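Local coordinates for protein YibA (Escherichia coli, PDB 1OYZ), which is of unclear function, though it is built from HEAT-type helical repeats and may have oxidoreductase activity, at residues A44-V56 / D72-C84. Numbering follows the deposited sequence.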
# COMPACT_ATOMS: atom_id res chain seq x y z
N ALA A 44 -9.32 -0.82 -20.17
CA ALA A 44 -9.11 -2.02 -19.37
C ALA A 44 -10.00 -2.01 -18.13
O ALA A 44 -10.50 -3.06 -17.72
CB ALA A 44 -7.63 -2.11 -18.95
N ARG A 45 -10.21 -0.85 -17.52
CA ARG A 45 -11.06 -0.80 -16.33
C ARG A 45 -12.48 -1.24 -16.72
O ARG A 45 -13.10 -1.99 -15.99
CB ARG A 45 -11.11 0.62 -15.72
CG ARG A 45 -9.80 1.11 -15.06
CD ARG A 45 -9.96 2.51 -14.42
NE ARG A 45 -10.99 2.52 -13.37
CZ ARG A 45 -11.74 3.58 -13.05
NH1 ARG A 45 -12.65 3.49 -12.08
NH2 ARG A 45 -11.60 4.75 -13.69
N VAL A 46 -12.97 -0.78 -17.86
CA VAL A 46 -14.31 -1.17 -18.27
C VAL A 46 -14.32 -2.67 -18.47
O VAL A 46 -15.27 -3.37 -18.08
CB VAL A 46 -14.75 -0.49 -19.57
CG1 VAL A 46 -16.19 -0.86 -19.89
CG2 VAL A 46 -14.59 1.01 -19.44
N LEU A 47 -13.23 -3.19 -19.03
CA LEU A 47 -13.14 -4.63 -19.25
C LEU A 47 -13.14 -5.40 -17.91
O LEU A 47 -13.80 -6.43 -17.79
CB LEU A 47 -11.90 -4.99 -20.10
CG LEU A 47 -11.99 -4.48 -21.55
CD1 LEU A 47 -10.78 -4.85 -22.40
CD2 LEU A 47 -13.22 -5.08 -22.15
N GLN A 48 -12.44 -4.88 -16.91
CA GLN A 48 -12.42 -5.57 -15.62
C GLN A 48 -13.82 -5.61 -15.03
O GLN A 48 -14.18 -6.57 -14.34
CB GLN A 48 -11.48 -4.88 -14.59
CG GLN A 48 -9.97 -4.90 -14.88
CD GLN A 48 -9.19 -3.95 -13.94
OE1 GLN A 48 -9.66 -2.84 -13.67
NE2 GLN A 48 -8.01 -4.36 -13.47
N LEU A 49 -14.61 -4.57 -15.30
CA LEU A 49 -15.99 -4.47 -14.79
C LEU A 49 -17.00 -5.40 -15.45
O LEU A 49 -17.72 -6.13 -14.77
CB LEU A 49 -16.52 -3.02 -14.92
CG LEU A 49 -18.00 -2.76 -14.56
CD1 LEU A 49 -18.18 -2.86 -13.07
CD2 LEU A 49 -18.43 -1.37 -15.03
N ARG A 50 -17.06 -5.37 -16.78
CA ARG A 50 -18.04 -6.19 -17.51
C ARG A 50 -17.44 -7.50 -17.91
O ARG A 50 -18.12 -8.51 -18.03
CB ARG A 50 -18.48 -5.49 -18.79
CG ARG A 50 -18.87 -4.03 -18.64
CD ARG A 50 -19.64 -3.54 -19.88
NE ARG A 50 -19.00 -3.90 -21.15
CZ ARG A 50 -18.77 -3.04 -22.14
NH1 ARG A 50 -19.13 -1.78 -21.99
NH2 ARG A 50 -18.21 -3.44 -23.29
N GLY A 51 -16.14 -7.43 -18.17
CA GLY A 51 -15.36 -8.57 -18.62
C GLY A 51 -15.97 -9.94 -18.70
O GLY A 51 -16.39 -10.50 -17.69
N GLY A 52 -16.01 -10.48 -19.91
CA GLY A 52 -16.53 -11.82 -20.11
C GLY A 52 -15.42 -12.70 -20.69
O GLY A 52 -14.28 -12.24 -20.83
N GLN A 53 -15.76 -13.94 -21.04
CA GLN A 53 -14.78 -14.88 -21.59
C GLN A 53 -13.90 -14.32 -22.69
O GLN A 53 -12.70 -14.56 -22.70
CB GLN A 53 -15.47 -16.15 -22.10
CG GLN A 53 -14.51 -17.16 -22.76
CD GLN A 53 -13.43 -17.69 -21.81
OE1 GLN A 53 -12.51 -18.40 -22.23
NE2 GLN A 53 -13.53 -17.34 -20.52
N ASP A 54 -14.49 -13.59 -23.63
CA ASP A 54 -13.68 -13.02 -24.69
C ASP A 54 -12.64 -12.08 -24.08
O ASP A 54 -11.50 -12.06 -24.52
CB ASP A 54 -14.54 -12.26 -25.72
CG ASP A 54 -15.48 -13.16 -26.49
OD1 ASP A 54 -15.39 -14.40 -26.32
OD2 ASP A 54 -16.31 -12.64 -27.29
N ALA A 55 -13.01 -11.29 -23.08
CA ALA A 55 -12.01 -10.40 -22.50
C ALA A 55 -10.96 -11.20 -21.71
O ALA A 55 -9.77 -10.91 -21.79
CB ALA A 55 -12.66 -9.34 -21.62
N VAL A 56 -11.38 -12.22 -20.97
CA VAL A 56 -10.41 -13.02 -20.22
C VAL A 56 -9.36 -13.65 -21.16
O VAL A 56 -8.14 -13.52 -20.95
CB VAL A 56 -11.11 -14.15 -19.45
CG1 VAL A 56 -10.07 -15.04 -18.75
CG2 VAL A 56 -12.10 -13.56 -18.46
N ASP A 72 1.56 -6.02 -19.62
CA ASP A 72 1.20 -5.29 -18.43
C ASP A 72 -0.32 -5.14 -18.38
O ASP A 72 -0.96 -5.50 -17.39
CB ASP A 72 1.91 -3.94 -18.49
CG ASP A 72 1.70 -3.12 -17.26
OD1 ASP A 72 1.97 -3.60 -16.15
OD2 ASP A 72 1.27 -1.98 -17.40
N ILE A 73 -0.90 -4.63 -19.46
CA ILE A 73 -2.33 -4.46 -19.57
C ILE A 73 -3.12 -5.77 -19.37
O ILE A 73 -4.21 -5.78 -18.78
CB ILE A 73 -2.67 -3.84 -20.94
CG1 ILE A 73 -3.10 -2.39 -20.77
CG2 ILE A 73 -3.72 -4.67 -21.65
CD1 ILE A 73 -4.26 -2.16 -19.81
N GLY A 74 -2.60 -6.86 -19.90
CA GLY A 74 -3.28 -8.13 -19.73
C GLY A 74 -3.29 -8.60 -18.28
O GLY A 74 -4.31 -9.07 -17.77
N ALA A 75 -2.14 -8.46 -17.63
CA ALA A 75 -2.00 -8.85 -16.24
C ALA A 75 -2.85 -7.92 -15.37
O ALA A 75 -3.44 -8.36 -14.39
CB ALA A 75 -0.55 -8.78 -15.82
N PHE A 76 -2.94 -6.65 -15.75
CA PHE A 76 -3.76 -5.69 -14.99
C PHE A 76 -5.23 -6.14 -15.06
O PHE A 76 -5.90 -6.28 -14.03
CB PHE A 76 -3.61 -4.28 -15.58
CG PHE A 76 -4.53 -3.24 -14.96
CD1 PHE A 76 -4.42 -2.91 -13.61
CD2 PHE A 76 -5.47 -2.56 -15.75
CE1 PHE A 76 -5.22 -1.91 -13.06
CE2 PHE A 76 -6.28 -1.55 -15.21
CZ PHE A 76 -6.16 -1.22 -13.86
N ILE A 77 -5.71 -6.37 -16.27
CA ILE A 77 -7.09 -6.79 -16.44
C ILE A 77 -7.38 -8.03 -15.62
O ILE A 77 -8.37 -8.10 -14.89
CB ILE A 77 -7.39 -7.07 -17.94
CG1 ILE A 77 -7.46 -5.76 -18.71
CG2 ILE A 77 -8.75 -7.73 -18.11
CD1 ILE A 77 -7.61 -5.93 -20.18
N LEU A 78 -6.47 -8.99 -15.72
CA LEU A 78 -6.59 -10.26 -15.03
C LEU A 78 -6.66 -10.16 -13.50
O LEU A 78 -7.16 -11.05 -12.84
CB LEU A 78 -5.41 -11.15 -15.47
CG LEU A 78 -5.66 -12.36 -16.39
CD1 LEU A 78 -6.85 -12.14 -17.28
CD2 LEU A 78 -4.41 -12.68 -17.20
N GLY A 79 -6.17 -9.07 -12.93
CA GLY A 79 -6.22 -8.95 -11.48
C GLY A 79 -7.60 -8.69 -10.88
O GLY A 79 -7.84 -8.99 -9.71
N GLN A 80 -8.53 -8.15 -11.67
CA GLN A 80 -9.85 -7.86 -11.12
C GLN A 80 -11.07 -8.39 -11.91
O GLN A 80 -12.19 -8.42 -11.38
CB GLN A 80 -9.96 -6.35 -10.88
CG GLN A 80 -9.00 -5.86 -9.78
CD GLN A 80 -8.80 -4.36 -9.78
OE1 GLN A 80 -9.70 -3.60 -9.44
NE2 GLN A 80 -7.61 -3.92 -10.17
N ILE A 81 -10.87 -8.81 -13.15
CA ILE A 81 -11.94 -9.33 -13.99
C ILE A 81 -12.49 -10.62 -13.38
O ILE A 81 -11.77 -11.37 -12.72
CB ILE A 81 -11.41 -9.62 -15.41
CG1 ILE A 81 -12.56 -9.70 -16.43
CG2 ILE A 81 -10.62 -10.93 -15.41
CD1 ILE A 81 -12.08 -9.67 -17.90
N LYS A 82 -13.78 -10.88 -13.58
CA LYS A 82 -14.38 -12.11 -13.07
C LYS A 82 -13.96 -13.28 -13.97
O LYS A 82 -13.91 -13.15 -15.20
CB LYS A 82 -15.90 -11.99 -13.00
CG LYS A 82 -16.38 -11.13 -11.83
CD LYS A 82 -17.89 -11.22 -11.65
CE LYS A 82 -18.31 -10.89 -10.23
NZ LYS A 82 -19.70 -11.37 -9.99
N ILE A 83 -13.64 -14.41 -13.36
CA ILE A 83 -13.23 -15.60 -14.10
C ILE A 83 -13.85 -16.85 -13.52
O ILE A 83 -13.97 -17.00 -12.30
CB ILE A 83 -11.69 -15.81 -14.06
CG1 ILE A 83 -11.23 -15.96 -12.62
CG2 ILE A 83 -10.97 -14.65 -14.77
CD1 ILE A 83 -9.74 -16.07 -12.46
N CYS A 84 -14.25 -17.75 -14.40
CA CYS A 84 -14.85 -18.99 -13.98
C CYS A 84 -13.97 -19.71 -12.97
O CYS A 84 -12.76 -19.47 -12.88
CB CYS A 84 -15.06 -19.88 -15.20
SG CYS A 84 -13.64 -19.79 -16.28
O HOH W 1 -15.60 -8.92 -14.59
O HOH W 2 -15.73 -12.79 -16.86
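Ala44 CB packs among Ile73 CD1, Ile77 CG1 and the edge of the Phe76 ring, close to the ring plane. The 3.5 Å between Ala44 CB and Ile73 CD1 is tight for two carbons. This joins helices 37-50 and 68-80 of a HEAT-type helical array. The axes of segments 44-50 and 72-80 come within 8.7 Å and cross at -33°. The Leu47 and Ile77 side chains cross at a slant, with their CD1 atoms in contact. Further along, Ile81 holds CG1 anti to the backbone N (chi1 -161°) and its chain stays extended, which carries CD1 into the turn between helices 37-50 and 53-63. There CD1 touches Gly51 CA, Ala55 CB and Val56 CG2. Gln48 forms the polar edge. Its extended chain passes Ile77 O and lays NE2 over the centre of the Phe76 ring, 3.5 Å above the plane. NE2 also donates to Phe76 O at 2.9 Å, a bent bond (141°) from above the carbonyl plane. Gly79 N reaches the same oxygen from the opposite face. Cutting Gln48 back to an alanine is likely to leave this ring face without its amide cover and Phe76 O without its second donor. Beyond, one water accepts from Lys82 N (2.9 Å) and donates to Gln48 O (2.8 Å).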